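Local coordinates for protein galactose mutarotase related enzyme (Lactobacillus casei, PDB 3Q1N) that probably binds carbohydrate and may act as a sugar isomerase of the aldose 1-epimerase (galactose mutarotase) family, at residues 69-75 / 101-105; 47-51 / 109-115. All coordinates share one frame; numbering follows the deposited sequence.

Interaction 1: 69-75 / 101-105; sequences PMSQHGF and TLKKF. With NO3 (nitrate ion), chain C; NO3 (nitrate ion), chain D.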
loop_
_atom_site.group_PDB
_atom_site.type_symbol
_atom_site.label_atom_id
_atom_site.label_comp_id
_atom_site.label_asym_id
_atom_site.label_seq_id
_atom_site.Cartn_x
_atom_site.Cartn_y
_atom_site.Cartn_z
ATOM N N PRO A 69 -7.247 9.635 -19.045
ATOM C CA PRO A 69 -6.317 8.527 -18.954
ATOM C C PRO A 69 -5.808 8.382 -17.525
ATOM O O PRO A 69 -5.719 9.375 -16.788
ATOM C CB PRO A 69 -5.206 8.947 -19.937
ATOM C CG PRO A 69 -5.177 10.455 -19.816
ATOM C CD PRO A 69 -6.600 10.861 -19.571
HETATM N N MSE A 70 -5.528 7.155 -17.100
HETATM C CA MSE A 70 -4.951 6.923 -15.773
HETATM C C MSE A 70 -3.974 5.773 -15.840
HETATM O O MSE A 70 -4.269 4.700 -16.382
HETATM C CB MSE A 70 -5.986 6.657 -14.706
HETATM C CG MSE A 70 -5.438 6.426 -13.280
HETATM SE SE MSE A 70 -4.351 7.889 -12.610
HETATM C CE MSE A 70 -5.706 9.279 -12.769
ATOM N N SER A 71 -2.812 6.004 -15.245
ATOM C CA SER A 71 -1.757 5.017 -15.227
ATOM C C SER A 71 -2.028 3.998 -14.121
ATOM O O SER A 71 -2.664 4.324 -13.119
ATOM C CB SER A 71 -0.399 5.667 -15.022
ATOM O OG SER A 71 -0.481 6.757 -14.110
ATOM N N GLN A 72 -1.546 2.784 -14.323
ATOM C CA GLN A 72 -1.582 1.771 -13.272
ATOM C C GLN A 72 -0.782 2.279 -12.053
ATOM O O GLN A 72 0.239 2.906 -12.213
ATOM C CB GLN A 72 -0.982 0.458 -13.835
ATOM C CG GLN A 72 -0.936 -0.693 -12.849
ATOM C CD GLN A 72 -0.382 -1.976 -13.493
ATOM O OE1 GLN A 72 0.070 -1.959 -14.660
ATOM N NE2 GLN A 72 -0.447 -3.086 -12.750
ATOM N N HIS A 73 -1.268 1.995 -10.851
ATOM C CA HIS A 73 -0.700 2.402 -9.581
ATOM C C HIS A 73 -0.786 3.939 -9.349
ATOM O O HIS A 73 -0.138 4.456 -8.438
ATOM C CB HIS A 73 0.797 1.977 -9.428
ATOM C CG HIS A 73 1.130 0.603 -9.922
ATOM N ND1 HIS A 73 0.736 -0.544 -9.265
ATOM C CD2 HIS A 73 1.886 0.197 -10.977
ATOM C CE1 HIS A 73 1.195 -1.601 -9.922
ATOM N NE2 HIS A 73 1.911 -1.181 -10.961
ATOM N N GLY A 74 -1.549 4.661 -10.162
ATOM C CA GLY A 74 -1.649 6.107 -9.998
ATOM C C GLY A 74 -0.403 6.803 -10.547
ATOM O O GLY A 74 0.234 6.310 -11.489
ATOM N N PHE A 75 -0.116 7.983 -10.024
ATOM C CA PHE A 75 1.015 8.763 -10.490
ATOM C C PHE A 75 1.857 9.488 -9.434
ATOM O O PHE A 75 2.915 10.023 -9.768
ATOM C CB PHE A 75 0.569 9.771 -11.562
ATOM C CG PHE A 75 -0.489 10.705 -11.119
ATOM C CD1 PHE A 75 -0.234 11.642 -10.157
ATOM C CD2 PHE A 75 -1.774 10.677 -11.697
ATOM C CE1 PHE A 75 -1.211 12.495 -9.737
ATOM C CE2 PHE A 75 -2.754 11.567 -11.289
ATOM C CZ PHE A 75 -2.465 12.478 -10.291
ATOM N N THR A 101 0.277 15.672 -14.421
ATOM C CA THR A 101 -0.783 15.059 -13.618
ATOM C C THR A 101 -2.130 15.659 -13.991
ATOM O O THR A 101 -3.144 14.973 -13.993
ATOM C CB THR A 101 -0.543 15.160 -12.121
ATOM O OG1 THR A 101 -0.757 16.493 -11.643
ATOM C CG2 THR A 101 0.899 14.667 -11.722
ATOM N N LEU A 102 -2.168 16.976 -14.283
ATOM C CA LEU A 102 -3.446 17.618 -14.642
ATOM C C LEU A 102 -4.097 17.041 -15.915
ATOM O O LEU A 102 -5.321 17.078 -16.039
ATOM C CB LEU A 102 -3.276 19.122 -14.789
ATOM C CG LEU A 102 -3.045 19.866 -13.494
ATOM C CD1 LEU A 102 -2.553 21.286 -13.811
ATOM C CD2 LEU A 102 -4.325 19.870 -12.624
ATOM N N LYS A 103 -3.298 16.459 -16.810
ATOM C CA LYS A 103 -3.838 15.779 -18.008
ATOM C C LYS A 103 -4.539 14.478 -17.664
ATOM O O LYS A 103 -5.486 14.077 -18.374
ATOM C CB LYS A 103 -2.725 15.519 -19.047
ATOM C CG LYS A 103 -2.199 16.830 -19.637
ATOM C CD LYS A 103 -1.062 16.665 -20.727
ATOM C CE LYS A 103 0.366 16.577 -20.107
ATOM N NZ LYS A 103 1.522 17.115 -20.987
ATOM N N LYS A 104 -4.099 13.838 -16.585
ATOM C CA LYS A 104 -4.690 12.587 -16.139
ATOM C C LYS A 104 -5.821 12.807 -15.137
ATOM O O LYS A 104 -6.665 11.960 -15.012
ATOM C CB LYS A 104 -3.649 11.668 -15.484
ATOM C CG LYS A 104 -2.628 11.120 -16.465
ATOM C CD LYS A 104 -1.688 10.169 -15.784
ATOM C CE LYS A 104 -0.769 9.469 -16.776
ATOM N NZ LYS A 104 0.294 10.394 -17.274
ATOM N N PHE A 105 -5.758 13.913 -14.396
ATOM C CA PHE A 105 -6.485 14.078 -13.161
ATOM C C PHE A 105 -6.591 15.601 -12.942
ATOM O O PHE A 105 -5.640 16.248 -12.490
ATOM C CB PHE A 105 -5.701 13.371 -12.065
ATOM C CG PHE A 105 -6.358 13.330 -10.706
ATOM C CD1 PHE A 105 -7.539 12.591 -10.469
ATOM C CD2 PHE A 105 -5.819 14.063 -9.626
ATOM C CE1 PHE A 105 -8.105 12.500 -9.154
ATOM C CE2 PHE A 105 -6.386 13.971 -8.343
ATOM C CZ PHE A 105 -7.503 13.232 -8.112
HETATM N N NO3 C . -1.130 -1.490 -6.948
HETATM O O1 NO3 C . -1.191 -0.243 -7.546
HETATM O O2 NO3 C . -2.141 -2.012 -6.177
HETATM O O3 NO3 C . -0.043 -2.290 -7.177
HETATM N N NO3 D . -1.765 -4.036 -9.724
HETATM O O1 NO3 D . -2.720 -4.514 -8.872
HETATM O O2 NO3 D . -0.521 -4.629 -9.782
HETATM O O3 NO3 D . -2.054 -2.960 -10.511
#
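Pro69 and Lys104 bring the two backbones closest, with CA atoms 5.2 Å apart, where the loop after strand 66-69 packs on helix 99-104, which leads into strand 109-118 of the large sheet; the CA atoms of Phe75 and Thr101 are 7.3 Å apart. Ser71 to Gly74 form a type II beta turn, braced by Ser71 OG, which donates to Gly74 O from above the carbonyl plane. At its corner, Gln72 NE2 and His73 ND1 each donate to a nitrate ion, probably from the crystallisation liquor. Phe75 and Lys104 carry most of the contact. Thr101 CB lies over one face of the Phe75 ring, 4.0 Å from the centroid, while Phe105 CB meets the rim at Phe75 CE2 (3.5 Å). With CG wedged between backbone N and carbonyl carbon (chi1 57°), this ring points at Thr101 and Phe105. A leucine here would probably leave the Thr101 methine without its aromatic face and open a gap beside Phe105. Lys104 methylenes run past the ring, CE lying 3.8 Å from Ser71 OG. Pro69 CD lies 3.6 Å from Lys103 O, and selenomethionine Met70 CE 3.6 Å from Lys104 O. No hydrogen bond joins the segments, so van der Waals packing largely holds them, with one CH-pi contact.

Interaction 2: 47-51 / 109-115; sequences PILFP and YTLAVTY. With EDO (1,2-ethanediol), chain T.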
loop_
_atom_site.group_PDB
_atom_site.type_symbol
_atom_site.label_atom_id
_atom_site.label_comp_id
_atom_site.label_asym_id
_atom_site.label_seq_id
_atom_site.Cartn_x
_atom_site.Cartn_y
_atom_site.Cartn_z
ATOM N N PRO A 47 6.054 1.586 -2.875
ATOM C CA PRO A 47 5.446 2.784 -3.448
ATOM C C PRO A 47 4.162 3.288 -2.790
ATOM O O PRO A 47 3.360 2.508 -2.205
ATOM C CB PRO A 47 5.110 2.393 -4.891
ATOM C CG PRO A 47 5.777 1.089 -5.137
ATOM C CD PRO A 47 6.118 0.463 -3.825
ATOM N N ILE A 48 3.969 4.604 -2.951
ATOM C CA ILE A 48 2.702 5.235 -2.647
ATOM C C ILE A 48 1.820 5.162 -3.880
ATOM O O ILE A 48 2.304 5.390 -5.014
ATOM C CB ILE A 48 2.901 6.712 -2.197
ATOM C CG1 ILE A 48 3.648 6.740 -0.866
ATOM C CG2 ILE A 48 1.503 7.421 -2.064
ATOM C CD1 ILE A 48 4.081 8.166 -0.385
ATOM N N LEU A 49 0.545 4.850 -3.668
ATOM C CA LEU A 49 -0.458 4.652 -4.733
ATOM C C LEU A 49 -1.488 5.770 -4.614
ATOM O O LEU A 49 -2.287 5.786 -3.693
ATOM C CB LEU A 49 -1.122 3.279 -4.582
ATOM C CG LEU A 49 -0.233 2.059 -4.342
ATOM C CD1 LEU A 49 -1.121 0.820 -4.133
ATOM C CD2 LEU A 49 0.748 1.847 -5.484
ATOM N N PHE A 50 -1.441 6.732 -5.530
ATOM C CA PHE A 50 -2.406 7.847 -5.517
ATOM C C PHE A 50 -2.429 8.456 -6.907
ATOM O O PHE A 50 -1.399 8.573 -7.509
ATOM C CB PHE A 50 -1.970 8.942 -4.525
ATOM C CG PHE A 50 -2.799 10.215 -4.582
ATOM C CD1 PHE A 50 -3.945 10.341 -3.791
ATOM C CD2 PHE A 50 -2.430 11.294 -5.405
ATOM C CE1 PHE A 50 -4.714 11.487 -3.802
ATOM C CE2 PHE A 50 -3.198 12.475 -5.409
ATOM C CZ PHE A 50 -4.345 12.565 -4.607
ATOM N N PRO A 51 -3.615 8.846 -7.401
ATOM C CA PRO A 51 -4.966 8.785 -6.853
ATOM C C PRO A 51 -5.744 7.512 -7.223
ATOM O O PRO A 51 -6.962 7.470 -7.055
ATOM C CB PRO A 51 -5.625 10.038 -7.439
ATOM C CG PRO A 51 -5.014 10.153 -8.773
ATOM C CD PRO A 51 -3.575 9.660 -8.631
ATOM N N TYR A 109 -4.119 19.469 -5.979
ATOM C CA TYR A 109 -4.083 18.680 -4.759
ATOM C C TYR A 109 -2.825 18.891 -3.983
ATOM O O TYR A 109 -1.790 19.318 -4.540
ATOM C CB TYR A 109 -4.274 17.168 -5.063
ATOM C CG TYR A 109 -3.080 16.502 -5.765
ATOM C CD1 TYR A 109 -1.962 16.048 -5.027
ATOM C CD2 TYR A 109 -3.038 16.376 -7.164
ATOM C CE1 TYR A 109 -0.904 15.462 -5.668
ATOM C CE2 TYR A 109 -1.964 15.809 -7.808
ATOM C CZ TYR A 109 -0.898 15.345 -7.072
ATOM O OH TYR A 109 0.207 14.770 -7.710
ATOM N N THR A 110 -2.897 18.511 -2.713
ATOM C CA THR A 110 -1.691 18.334 -1.907
ATOM C C THR A 110 -1.720 16.929 -1.329
ATOM O O THR A 110 -2.743 16.483 -0.840
ATOM C CB THR A 110 -1.569 19.336 -0.775
ATOM O OG1 THR A 110 -1.598 20.671 -1.282
ATOM C CG2 THR A 110 -0.237 19.139 -0.008
ATOM N N LEU A 111 -0.592 16.213 -1.448
ATOM C CA LEU A 111 -0.429 14.942 -0.806
ATOM C C LEU A 111 0.767 15.062 0.095
ATOM O O LEU A 111 1.884 15.240 -0.375
ATOM C CB LEU A 111 -0.237 13.817 -1.847
ATOM C CG LEU A 111 0.098 12.441 -1.319
ATOM C CD1 LEU A 111 -1.007 11.957 -0.342
ATOM C CD2 LEU A 111 0.296 11.457 -2.514
ATOM N N ALA A 112 0.530 14.963 1.402
ATOM C CA ALA A 112 1.587 15.144 2.373
ATOM C C ALA A 112 1.739 13.861 3.160
ATOM O O ALA A 112 0.758 13.218 3.525
ATOM C CB ALA A 112 1.350 16.353 3.294
ATOM N N VAL A 113 2.995 13.470 3.377
ATOM C CA VAL A 113 3.320 12.247 4.094
ATOM C C VAL A 113 4.407 12.554 5.134
ATOM O O VAL A 113 5.462 13.079 4.767
ATOM C CB VAL A 113 3.832 11.178 3.072
ATOM C CG1 VAL A 113 3.986 9.804 3.714
ATOM C CG2 VAL A 113 2.919 11.139 1.824
ATOM N N THR A 114 4.178 12.212 6.404
ATOM C CA THR A 114 5.147 12.422 7.452
ATOM C C THR A 114 5.565 11.067 7.992
ATOM O O THR A 114 4.694 10.248 8.302
ATOM C CB THR A 114 4.594 13.336 8.577
ATOM O OG1 THR A 114 4.387 14.647 8.034
ATOM C CG2 THR A 114 5.596 13.418 9.773
ATOM N N TYR A 115 6.888 10.831 8.010
ATOM C CA TYR A 115 7.456 9.589 8.526
ATOM C C TYR A 115 8.096 9.894 9.860
ATOM O O TYR A 115 8.802 10.882 9.972
ATOM C CB TYR A 115 8.512 9.036 7.593
ATOM C CG TYR A 115 8.002 8.609 6.237
ATOM C CD1 TYR A 115 7.471 7.342 6.055
ATOM C CD2 TYR A 115 8.062 9.471 5.153
ATOM C CE1 TYR A 115 7.034 6.919 4.813
ATOM C CE2 TYR A 115 7.585 9.059 3.900
ATOM C CZ TYR A 115 7.073 7.789 3.758
ATOM O OH TYR A 115 6.582 7.341 2.549
HETATM C C1 EDO T . 2.106 14.930 6.396
HETATM O O1 EDO T . 2.194 16.009 7.275
HETATM C C2 EDO T . 0.674 14.397 6.376
HETATM O O2 EDO T . 0.114 14.075 7.614
#
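Phe50 and Tyr109 meet in the core of the beta-sandwich that characterises the galactose mutarotase fold. Strand 48-49 belongs to the sheet containing strand 136-147, whereas strand 109-118 belongs to the large antiparallel sheet facing it. The nearest CA atoms, those of Phe50 and Leu111, are 8.7 Å apart, and no hydrogen bond crosses the gap; side chains fill it.

Aliphatic contacts run along the strand. Leu111 slides past Phe50 in the opposite direction, and its CD2 touches Phe50 CG at 3.9 Å. Ile48 has two conformers, and its contacts hold for the one described here. In it the same Leu111 methyl reaches Ile48 CG2, so one branch of Leu111 serves two residues of the opposing segment. Farther on, Ile48 CD1 and Val113 CG2 meet tip to tip at 3.9 Å, Val113 likewise having a second conformer. Leu140 of strand 136-147 packs on both Ile48 and Phe50, and Val128 of strand 121-130 adds to the apolar surroundings of Leu111.

Polar groups at the two ends of the interface find partners outside it. Tyr109 OH bonds to Gln95 OE1, and Tyr115 OH, which also touches Ile48 CD1, is held by Ala19 O.

The aromatic contribution is an edge-to-face pair. With CG anti to the backbone N (chi1 172°), the Phe50 ring extends across the gap and turns its edge to the face of Tyr109, with centroids 5.1 Å apart and planes at 59°. Pro51, which follows a cis peptide bond, lays CB over the centre of the Phe50 ring, so this neighbour in sequence backs the ring that reaches across. Phe50 CE2 stands over the centre of the Tyr109 ring, 3.8 Å from Tyr109 CE1.

How the interactions relate
From the N terminus the chain passes through 47-51, then the turn of 69-75, the helix end at 101-105 and finally 109-115, the first part of strand 109-118. Interaction 2 therefore closes the longer loop, and interaction 1 closes a shorter one wholly within it, with no crossing. The short connection from helix 99-104 into strand 109-118 ties their second halves, and the first halves are joined by a probable hydrogen bond from Phe75 N to Phe50 O (2.9 Å). Phe75 also packs against Pro51 and Tyr109, and Phe105 against Pro51. The two contacts thus share a continuous core that links the sandwich interior to the turn and helix at its margin.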